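Biotin transporter BioY (Lactococcus lactis subsp. cremoris, PDB 4DVE) binds biotin in the membrane and probably serves as the substrate-capture component of an ECF-type ABC transporter. Local coordinates at residues I41-V46 against N166-P171; M53-A58 against F108-I113; G60-K65 against G191-Y196. All coordinates share one frame; numbering follows the deposited sequence.

Contact 1 (I41-V46 against N166-P171); sequences IGFIPV and NLVFIP. With BTN (biotin), chain D.
Val46 and Phe169 cross at about a right angle, the backbone carbonyl of the valine coming to the edge of the phenylalanine ring. Val46 O lies in the plane of the ring, 3.5 Å from Phe169 CZ, and Val46 CG1, anti to the backbone N (chi1 176°), sits 3.6 Å from the same CZ but displaced from the plane, toward the biotin side. Ile44 reaches the ring tip to tip, its CD1 3.9 Å from Phe169 CE2, while Ile41 CD1 approaches CZ obliquely. Branched aliphatic chains suit the CZ and CE2 end of the ring because they pack against it without needing polar partners. The two faces of Phe169 are used differently. Val168 CG1 stands 3.6 Å above the ring centre on one side, and biotin C4 stands 3.6 Å from the plane on the other, where the ureido ring lies against the phenylalanine with C3 only 3.4 Å from Phe169 CD1. The CG2 methyls of Ile41 and Val168 are 4.1 Å apart. Val46 CG1 also touches the ligand at C7, in its valerate chain, 3.7 Å away. An alanine in place of Phe169 would probably leave the ureido ring without the phenyl ring that lies over this face and open a gap beside Val46 and Ile44. Pro45, at the centre of an inverse gamma turn, sets Ile44 and Val46 either side of a bend. Ser99, Pro47, Ile49 and Asp173 supply hydrogen bonds to biotin, while this contact supplies part of the apolar wall of the biotin-binding pocket of the S component.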
loop_
_atom_site.group_PDB
_atom_site.type_symbol
_atom_site.label_atom_id
_atom_site.label_comp_id
_atom_site.label_asym_id
_atom_site.label_seq_id
_atom_site.Cartn_x
_atom_site.Cartn_y
_atom_site.Cartn_z
ATOM N N ILE A 41 19.728 -2.575 -3.333
ATOM C CA ILE A 41 20.516 -3.094 -2.243
ATOM C C ILE A 41 21.335 -4.239 -2.869
ATOM O O ILE A 41 21.161 -4.601 -4.045
ATOM C CB ILE A 41 19.637 -3.545 -1.054
ATOM C CG1 ILE A 41 18.653 -4.630 -1.484
ATOM C CG2 ILE A 41 18.872 -2.360 -0.465
ATOM C CD1 ILE A 41 17.839 -5.194 -0.351
ATOM N N GLY A 42 22.244 -4.809 -2.124
ATOM C CA GLY A 42 23.182 -5.732 -2.774
ATOM C C GLY A 42 22.539 -7.072 -3.082
ATOM O O GLY A 42 22.489 -7.520 -4.236
ATOM N N PHE A 43 21.984 -7.648 -2.027
ATOM C CA PHE A 43 21.844 -9.086 -1.895
ATOM C C PHE A 43 20.587 -9.700 -2.492
ATOM O O PHE A 43 20.544 -10.920 -2.673
ATOM C CB PHE A 43 21.957 -9.504 -0.426
ATOM C CG PHE A 43 21.760 -8.386 0.548
ATOM C CD1 PHE A 43 20.530 -8.158 1.114
ATOM C CD2 PHE A 43 22.831 -7.576 0.919
ATOM C CE1 PHE A 43 20.359 -7.131 2.025
ATOM C CE2 PHE A 43 22.663 -6.545 1.827
ATOM C CZ PHE A 43 21.426 -6.323 2.379
ATOM N N ILE A 44 19.571 -8.882 -2.772
ATOM C CA ILE A 44 18.400 -9.368 -3.510
ATOM C C ILE A 44 18.041 -8.374 -4.605
ATOM O O ILE A 44 18.412 -7.207 -4.558
ATOM C CB ILE A 44 17.216 -9.698 -2.563
ATOM C CG1 ILE A 44 16.864 -8.490 -1.675
ATOM C CG2 ILE A 44 17.562 -10.933 -1.723
ATOM C CD1 ILE A 44 15.591 -8.654 -0.861
ATOM N N PRO A 45 17.354 -8.841 -5.639
ATOM C CA PRO A 45 17.044 -7.932 -6.723
ATOM C C PRO A 45 15.724 -7.154 -6.501
ATOM O O PRO A 45 14.905 -7.095 -7.405
ATOM C CB PRO A 45 16.951 -8.883 -7.922
ATOM C CG PRO A 45 16.401 -10.147 -7.334
ATOM C CD PRO A 45 16.997 -10.237 -5.956
ATOM N N VAL A 46 15.535 -6.596 -5.300
ATOM C CA VAL A 46 14.356 -5.806 -4.935
ATOM C C VAL A 46 14.881 -4.517 -4.296
ATOM O O VAL A 46 15.642 -4.573 -3.333
ATOM C CB VAL A 46 13.442 -6.566 -3.931
ATOM C CG1 VAL A 46 12.250 -5.723 -3.468
ATOM C CG2 VAL A 46 12.980 -7.872 -4.537
ATOM N N ASN A 166 15.017 -9.464 3.624
ATOM C CA ASN A 166 13.908 -8.529 3.705
ATOM C C ASN A 166 13.888 -7.645 4.947
ATOM O O ASN A 166 13.172 -6.659 4.981
ATOM C CB ASN A 166 12.577 -9.250 3.528
ATOM C CG ASN A 166 12.204 -9.358 2.059
ATOM O OD1 ASN A 166 12.787 -10.160 1.284
ATOM N ND2 ASN A 166 11.323 -8.500 1.644
ATOM N N LEU A 167 14.703 -7.976 5.945
ATOM C CA LEU A 167 14.873 -7.116 7.105
ATOM C C LEU A 167 15.414 -5.736 6.722
ATOM O O LEU A 167 15.094 -4.738 7.385
ATOM C CB LEU A 167 15.791 -7.789 8.129
ATOM C CG LEU A 167 15.194 -9.027 8.833
ATOM C CD1 LEU A 167 16.235 -9.772 9.699
ATOM C CD2 LEU A 167 13.973 -8.626 9.648
ATOM N N VAL A 168 16.179 -5.672 5.635
ATOM C CA VAL A 168 16.638 -4.409 5.054
ATOM C C VAL A 168 15.504 -3.406 4.785
ATOM O O VAL A 168 15.760 -2.206 4.817
ATOM C CB VAL A 168 17.443 -4.611 3.731
ATOM C CG1 VAL A 168 16.525 -4.826 2.513
ATOM C CG2 VAL A 168 18.369 -3.450 3.474
ATOM N N PHE A 169 14.287 -3.902 4.514
ATOM C CA PHE A 169 13.132 -3.038 4.224
ATOM C C PHE A 169 12.428 -2.492 5.454
ATOM O O PHE A 169 11.661 -1.529 5.329
ATOM C CB PHE A 169 12.109 -3.738 3.324
ATOM C CG PHE A 169 12.678 -4.171 2.011
ATOM C CD1 PHE A 169 13.377 -3.266 1.207
ATOM C CD2 PHE A 169 12.576 -5.488 1.604
ATOM C CE1 PHE A 169 13.969 -3.682 0.019
ATOM C CE2 PHE A 169 13.145 -5.902 0.416
ATOM C CZ PHE A 169 13.856 -5.003 -0.379
ATOM N N ILE A 170 12.698 -3.077 6.623
ATOM C CA ILE A 170 11.918 -2.799 7.821
ATOM C C ILE A 170 12.033 -1.344 8.335
ATOM O O ILE A 170 11.023 -0.724 8.640
ATOM C CB ILE A 170 12.225 -3.814 8.958
ATOM C CG1 ILE A 170 11.701 -5.213 8.578
ATOM C CG2 ILE A 170 11.655 -3.341 10.320
ATOM C CD1 ILE A 170 10.196 -5.327 8.384
ATOM N N PRO A 171 13.255 -0.801 8.424
ATOM C CA PRO A 171 13.387 0.577 8.921
ATOM C C PRO A 171 12.641 1.611 8.076
ATOM O O PRO A 171 11.924 2.484 8.627
ATOM C CB PRO A 171 14.900 0.845 8.879
ATOM C CG PRO A 171 15.550 -0.475 8.688
ATOM C CD PRO A 171 14.552 -1.452 8.168
HETATM C C11 BTN D . 8.061 -2.851 -8.081
HETATM O O11 BTN D . 7.934 -1.645 -8.394
HETATM O O12 BTN D . 8.432 -3.674 -8.930
HETATM C C10 BTN D . 7.744 -3.346 -6.657
HETATM C C9 BTN D . 8.896 -3.132 -5.671
HETATM C C8 BTN D . 8.536 -3.710 -4.283
HETATM C C7 BTN D . 9.531 -3.242 -3.209
HETATM C C2 BTN D . 9.190 -3.761 -1.823
HETATM S S1 BTN D . 7.663 -3.023 -1.215
HETATM C C6 BTN D . 8.065 -3.490 0.454
HETATM C C5 BTN D . 9.602 -3.388 0.617
HETATM N N1 BTN D . 9.985 -2.078 1.077
HETATM C C3 BTN D . 10.695 -1.398 0.180
HETATM O O3 BTN D . 11.147 -0.263 0.334
HETATM N N2 BTN D . 10.847 -2.173 -0.908
HETATM C C4 BTN D . 10.248 -3.476 -0.766
#

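Contact 2 (M53-A58 against F108-I113); sequences MGIMMA and FTPFLI
The pyrrolidine ring of Pro110, the nearest thing to a flat group between these helices, meets Ala58 and Ile55 through two of its rim atoms. Pro110 CB lies 4.2 Å from Ala58 CB, and Pro110 CD 4.3 Å from Ile55 CG2. The other planar group is the peptide carbonyl of Met56, whose O is touched by Ile113 CD1 at 3.6 Å. Ile113 gets there because CD1 is anti to CA (chi2 178°), which extends the chain toward helix 52-80. The segments run at 36° to each other with axes 8.0 Å apart at closest approach, a packing between helices 52-80 and 100-119 near the middle of the helical bundle that forms the S component. Ala58 suits the tightest point, since a lone methyl lets its CA come within 5.8 Å of Pro110 CA. Proline in turn lacks an N-H for the preceding turn, and helix 100-119 is kinked here. Ile55 and Thr109 cross at about a right angle, Ile55 CG2 resting 3.9 Å from Thr109 CB. Thr109 divides its roles: its methyl CG2, anti to the backbone N, faces Ile55, while the single O-H of OG1 is shared between two carbonyls, Ala105 O in its own helix and Phe138 O of helix 128-155, satisfying a hydroxyl buried among apolar groups. The side chain of Met56, a selenomethionine in this crystal, also touches Val140 of helix 128-155 and Lys176 and Thr180 of helix 170-189.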
loop_
_atom_site.group_PDB
_atom_site.type_symbol
_atom_site.label_atom_id
_atom_site.label_comp_id
_atom_site.label_asym_id
_atom_site.label_seq_id
_atom_site.Cartn_x
_atom_site.Cartn_y
_atom_site.Cartn_z
HETATM N N MSE A 53 4.217 3.231 0.489
HETATM C CA MSE A 53 3.552 4.105 1.463
HETATM C C MSE A 53 2.133 4.493 1.020
HETATM O O MSE A 53 1.191 4.592 1.849
HETATM C CB MSE A 53 4.408 5.354 1.676
HETATM C CG MSE A 53 3.767 6.261 2.732
HETATM SE SE MSE A 53 4.947 7.782 3.187
HETATM C CE MSE A 53 4.681 8.797 1.526
ATOM N N GLY A 54 1.971 4.787 -0.268
ATOM C CA GLY A 54 0.659 5.178 -0.789
ATOM C C GLY A 54 -0.353 4.038 -0.672
ATOM O O GLY A 54 -1.552 4.272 -0.473
ATOM N N ILE A 55 0.141 2.816 -0.850
ATOM C CA ILE A 55 -0.650 1.624 -0.691
ATOM C C ILE A 55 -1.155 1.532 0.747
ATOM O O ILE A 55 -2.295 1.166 0.976
ATOM C CB ILE A 55 0.141 0.329 -1.010
ATOM C CG1 ILE A 55 0.775 0.387 -2.412
ATOM C CG2 ILE A 55 -0.775 -0.892 -0.875
ATOM C CD1 ILE A 55 -0.207 0.689 -3.533
HETATM N N MSE A 56 -0.302 1.902 1.697
HETATM C CA MSE A 56 -0.642 1.853 3.111
HETATM C C MSE A 56 -1.704 2.852 3.483
HETATM O O MSE A 56 -2.550 2.571 4.351
HETATM C CB MSE A 56 0.577 2.173 3.985
HETATM C CG MSE A 56 1.619 1.095 3.927
HETATM SE SE MSE A 56 3.149 1.564 5.092
HETATM C CE MSE A 56 4.586 0.701 4.047
HETATM N N MSE A 57 -1.651 4.034 2.874
HETATM C CA MSE A 57 -2.587 5.116 3.189
HETATM C C MSE A 57 -3.997 4.945 2.659
HETATM O O MSE A 57 -4.951 5.488 3.244
HETATM C CB MSE A 57 -2.059 6.410 2.571
HETATM C CG MSE A 57 -0.799 6.924 3.266
HETATM SE SE MSE A 57 0.079 8.300 2.143
HETATM C CE MSE A 57 -1.494 9.483 1.982
ATOM N N ALA A 58 -4.138 4.227 1.542
ATOM C CA ALA A 58 -5.402 4.124 0.797
ATOM C C ALA A 58 -6.575 3.607 1.638
ATOM O O ALA A 58 -7.672 4.190 1.612
ATOM C CB ALA A 58 -5.212 3.248 -0.445
ATOM N N PHE A 108 -4.353 -6.412 -1.589
ATOM C CA PHE A 108 -5.137 -6.792 -0.414
ATOM C C PHE A 108 -4.942 -5.891 0.793
ATOM O O PHE A 108 -5.762 -5.891 1.698
ATOM C CB PHE A 108 -4.784 -8.230 -0.013
ATOM C CG PHE A 108 -5.165 -9.215 -1.040
ATOM C CD1 PHE A 108 -6.461 -9.724 -1.078
ATOM C CD2 PHE A 108 -4.263 -9.593 -2.024
ATOM C CE1 PHE A 108 -6.830 -10.622 -2.068
ATOM C CE2 PHE A 108 -4.624 -10.488 -3.015
ATOM C CZ PHE A 108 -5.908 -11.002 -3.044
ATOM N N THR A 109 -3.844 -5.150 0.810
ATOM C CA THR A 109 -3.474 -4.294 1.935
ATOM C C THR A 109 -4.561 -3.277 2.316
ATOM O O THR A 109 -4.893 -3.189 3.497
ATOM C CB THR A 109 -2.124 -3.599 1.644
ATOM O OG1 THR A 109 -1.113 -4.614 1.595
ATOM C CG2 THR A 109 -1.748 -2.524 2.676
ATOM N N PRO A 110 -5.117 -2.533 1.342
ATOM C CA PRO A 110 -6.133 -1.530 1.751
ATOM C C PRO A 110 -7.393 -2.161 2.263
ATOM O O PRO A 110 -8.017 -1.602 3.135
ATOM C CB PRO A 110 -6.406 -0.712 0.475
ATOM C CG PRO A 110 -5.662 -1.381 -0.600
ATOM C CD PRO A 110 -4.713 -2.374 -0.066
ATOM N N PHE A 111 -7.734 -3.350 1.766
ATOM C CA PHE A 111 -8.891 -4.056 2.280
ATOM C C PHE A 111 -8.664 -4.473 3.743
ATOM O O PHE A 111 -9.487 -4.244 4.615
ATOM C CB PHE A 111 -9.209 -5.303 1.434
ATOM C CG PHE A 111 -10.269 -6.131 2.054
ATOM C CD1 PHE A 111 -9.949 -7.251 2.806
ATOM C CD2 PHE A 111 -11.597 -5.711 2.004
ATOM C CE1 PHE A 111 -10.947 -7.985 3.440
ATOM C CE2 PHE A 111 -12.600 -6.438 2.634
ATOM C CZ PHE A 111 -12.267 -7.569 3.361
ATOM N N LEU A 112 -7.519 -5.085 4.003
ATOM C CA LEU A 112 -7.189 -5.500 5.348
ATOM C C LEU A 112 -7.114 -4.338 6.303
ATOM O O LEU A 112 -7.697 -4.397 7.380
ATOM C CB LEU A 112 -5.883 -6.294 5.358
ATOM C CG LEU A 112 -6.007 -7.632 4.631
ATOM C CD1 LEU A 112 -4.615 -8.254 4.344
ATOM C CD2 LEU A 112 -6.873 -8.598 5.438
ATOM N N ILE A 113 -6.369 -3.299 5.949
ATOM C CA ILE A 113 -6.235 -2.126 6.823
ATOM C C ILE A 113 -7.620 -1.479 7.070
ATOM O O ILE A 113 -8.015 -1.235 8.217
ATOM C CB ILE A 113 -5.237 -1.095 6.246
ATOM C CG1 ILE A 113 -3.798 -1.652 6.331
ATOM C CG2 ILE A 113 -5.347 0.238 6.990
ATOM C CD1 ILE A 113 -2.719 -0.737 5.756
#

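Contact 3 (G60-K65 against G191-Y196); sequences GLLGPK and GGFELY. With BNG (nonyl beta-D-glucopyranoside), chain F.
Phe193 and Tyr196 both hold CG anti to the carbonyl carbon and beside the backbone N (chi1 -70° and -50°), and these torsions carry two rings from one turn up to Leu61 and Leu62. The three-residue spacing, closed by the bond from Tyr196 N to Phe193 O, lets both side chains leave the backbone toward helix 52-80. Leu61 CD2 stands over the centre of the Phe193 ring, 4.3 Å from its centroid and just 3° off the normal, a nearly upright CH-pi contact. Leu62 lies beside Tyr196 and points the same way; its CD2 covers a face of the tyrosine ring, also 4.3 Å from the centroid. The same methyl comes to the edge of Phe193, 4.2 Å from CE2, so one methyl touches both rings, a face of one and the edge of the other. The backbone of the helix is approached as well: Leu61 O lies 3.2 Å from Phe193 CD2, and Leu62 O 3.3 Å from Tyr196 CB. Leucines suit this place because their methyls fit against flat rings. At Gly63 the CA is only 5.1 Å from Tyr196 CA, and a side chain there would run into Tyr196 O; its positive phi is likewise easily adopted by glycine. The polar end of Tyr196 leaves the leucines to hydrogen-bond Thr19 OG1 of helix 13-33, while Phe193 stacks on Tyr22. Further along helix 52-80, Lys65 CA packs 3.6 Å from C2' of a nonyl glucoside molecule. The whole is a helix kinked at Gly63-Pro64, with the 3-10 turn of the C-terminal tail laid against the kink beside a detergent-binding surface.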
loop_
_atom_site.group_PDB
_atom_site.type_symbol
_atom_site.label_atom_id
_atom_site.label_comp_id
_atom_site.label_asym_id
_atom_site.label_seq_id
_atom_site.Cartn_x
_atom_site.Cartn_y
_atom_site.Cartn_z
ATOM N N GLY A 60 -6.795 3.490 4.981
ATOM C CA GLY A 60 -7.048 4.345 6.130
ATOM C C GLY A 60 -7.792 5.621 5.779
ATOM O O GLY A 60 -8.363 6.276 6.666
ATOM N N LEU A 61 -7.760 5.994 4.502
ATOM C CA LEU A 61 -8.506 7.166 4.026
ATOM C C LEU A 61 -9.854 6.808 3.443
ATOM O O LEU A 61 -10.851 7.436 3.765
ATOM C CB LEU A 61 -7.702 7.970 3.006
ATOM C CG LEU A 61 -6.559 8.779 3.616
ATOM C CD1 LEU A 61 -5.634 9.373 2.539
ATOM C CD2 LEU A 61 -7.131 9.826 4.569
ATOM N N LEU A 62 -9.883 5.794 2.587
ATOM C CA LEU A 62 -11.045 5.524 1.778
ATOM C C LEU A 62 -11.745 4.255 2.176
ATOM O O LEU A 62 -12.722 3.859 1.539
ATOM C CB LEU A 62 -10.616 5.475 0.303
ATOM C CG LEU A 62 -10.146 6.839 -0.248
ATOM C CD1 LEU A 62 -9.734 6.760 -1.710
ATOM C CD2 LEU A 62 -11.198 7.938 -0.039
ATOM N N GLY A 63 -11.212 3.570 3.199
ATOM C CA GLY A 63 -11.848 2.361 3.716
ATOM C C GLY A 63 -11.617 1.151 2.847
ATOM O O GLY A 63 -10.875 1.221 1.850
ATOM N N PRO A 64 -12.220 0.011 3.242
ATOM C CA PRO A 64 -11.834 -1.252 2.617
ATOM C C PRO A 64 -12.330 -1.426 1.185
ATOM O O PRO A 64 -11.759 -2.227 0.445
ATOM C CB PRO A 64 -12.451 -2.305 3.539
ATOM C CG PRO A 64 -13.640 -1.593 4.153
ATOM C CD PRO A 64 -13.157 -0.190 4.364
ATOM N N LYS A 65 -13.360 -0.689 0.785
ATOM C CA LYS A 65 -13.883 -0.790 -0.593
ATOM C C LYS A 65 -13.138 0.144 -1.553
ATOM O O LYS A 65 -12.425 -0.312 -2.465
ATOM C CB LYS A 65 -15.393 -0.515 -0.627
ATOM C CG LYS A 65 -16.011 -0.582 -2.026
ATOM C CD LYS A 65 -17.538 -0.441 -1.986
ATOM C CE LYS A 65 -18.095 -0.730 -3.383
ATOM N NZ LYS A 65 -19.557 -0.517 -3.564
ATOM N N GLY A 191 -12.581 16.189 7.353
ATOM C CA GLY A 191 -13.970 16.180 7.819
ATOM C C GLY A 191 -14.518 14.826 8.242
ATOM O O GLY A 191 -14.465 14.479 9.443
ATOM N N GLY A 192 -15.024 14.039 7.287
ATOM C CA GLY A 192 -14.785 14.203 5.832
ATOM C C GLY A 192 -14.515 12.835 5.156
ATOM O O GLY A 192 -14.814 12.628 3.988
ATOM N N PHE A 193 -13.956 11.904 5.915
ATOM C CA PHE A 193 -13.704 10.539 5.433
ATOM C C PHE A 193 -14.522 9.529 6.203
ATOM O O PHE A 193 -14.415 8.323 5.992
ATOM C CB PHE A 193 -12.214 10.271 5.523
ATOM C CG PHE A 193 -11.441 11.062 4.528
ATOM C CD1 PHE A 193 -10.936 12.312 4.853
ATOM C CD2 PHE A 193 -11.308 10.607 3.242
ATOM C CE1 PHE A 193 -10.245 13.055 3.913
ATOM C CE2 PHE A 193 -10.622 11.341 2.294
ATOM C CZ PHE A 193 -10.094 12.575 2.630
ATOM N N GLU A 194 -15.378 10.068 7.065
ATOM C CA GLU A 194 -16.231 9.318 7.964
ATOM C C GLU A 194 -17.183 8.378 7.209
ATOM O O GLU A 194 -17.480 7.273 7.685
ATOM C CB GLU A 194 -16.983 10.348 8.838
ATOM C CG GLU A 194 -18.360 9.979 9.328
ATOM C CD GLU A 194 -19.433 9.949 8.262
ATOM O OE1 GLU A 194 -19.527 10.861 7.410
ATOM O OE2 GLU A 194 -20.218 8.977 8.301
ATOM N N LEU A 195 -17.626 8.805 6.023
ATOM C CA LEU A 195 -18.511 8.012 5.166
ATOM C C LEU A 195 -17.927 6.605 4.935
ATOM O O LEU A 195 -18.673 5.622 4.919
ATOM C CB LEU A 195 -18.701 8.706 3.799
ATOM C CG LEU A 195 -19.631 8.106 2.724
ATOM C CD1 LEU A 195 -21.041 7.891 3.266
ATOM C CD2 LEU A 195 -19.667 8.953 1.435
ATOM N N TYR A 196 -16.605 6.519 4.756
ATOM C CA TYR A 196 -15.968 5.253 4.356
ATOM C C TYR A 196 -15.804 4.247 5.493
ATOM O O TYR A 196 -15.430 3.100 5.242
ATOM C CB TYR A 196 -14.627 5.533 3.633
ATOM C CG TYR A 196 -14.836 6.563 2.549
ATOM C CD1 TYR A 196 -15.714 6.324 1.494
ATOM C CD2 TYR A 196 -14.295 7.839 2.663
ATOM C CE1 TYR A 196 -15.995 7.314 0.552
ATOM C CE2 TYR A 196 -14.580 8.838 1.732
ATOM C CZ TYR A 196 -15.417 8.574 0.667
ATOM O OH TYR A 196 -15.690 9.579 -0.266
HETATM C C1 BNG F . -16.124 -4.864 2.312
HETATM C C2 BNG F . -16.687 -3.849 3.300
HETATM C C3 BNG F . -16.485 -4.317 4.736
HETATM C C4 BNG F . -16.955 -5.756 4.914
HETATM C C5 BNG F . -16.377 -6.656 3.829
HETATM C C6 BNG F . -16.908 -8.079 3.960
HETATM C "C1'" BNG F . -15.671 -5.187 0.016
HETATM C "C2'" BNG F . -14.868 -4.231 -0.858
HETATM C "C3'" BNG F . -14.722 -4.779 -2.273
HETATM C "C4'" BNG F . -13.329 -4.498 -2.825
HETATM C "C5'" BNG F . -13.396 -4.089 -4.291
HETATM C "C6'" BNG F . -12.346 -4.827 -5.113
HETATM C "C7'" BNG F . -11.752 -3.919 -6.183
HETATM C "C8'" BNG F . -10.846 -4.705 -7.125
HETATM C "C9'" BNG F . -10.147 -3.783 -8.099
HETATM O O1 BNG F . -16.411 -4.440 0.981
HETATM O O2 BNG F . -16.035 -2.588 3.113
HETATM O O3 BNG F . -17.217 -3.463 5.624
HETATM O O4 BNG F . -16.546 -6.236 6.200
HETATM O O5 BNG F . -16.722 -6.137 2.546
HETATM O O6 BNG F . -17.472 -8.495 2.711
#

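Overall arrangement
After helix 13-33 the chain enters contact 1 through the loop 41-46, which meets 166-171, 120 residues later, at one wall of the biotin site. Helix 52-80 follows and serves twice: 53-58 meets helix 100-119 in contact 2, whose loop falls wholly within that of contact 1, and 60-65 meets the tail after helix 170-189 in contact 3. Contact 3 crosses both others along the chain. Contacts 2 and 3 adjoin, Phe111 O lying 3.7 Å from Pro64 CB, whereas contacts 1 and 3 sit on opposite sides of the chain's centre, their centres about 32 Å apart.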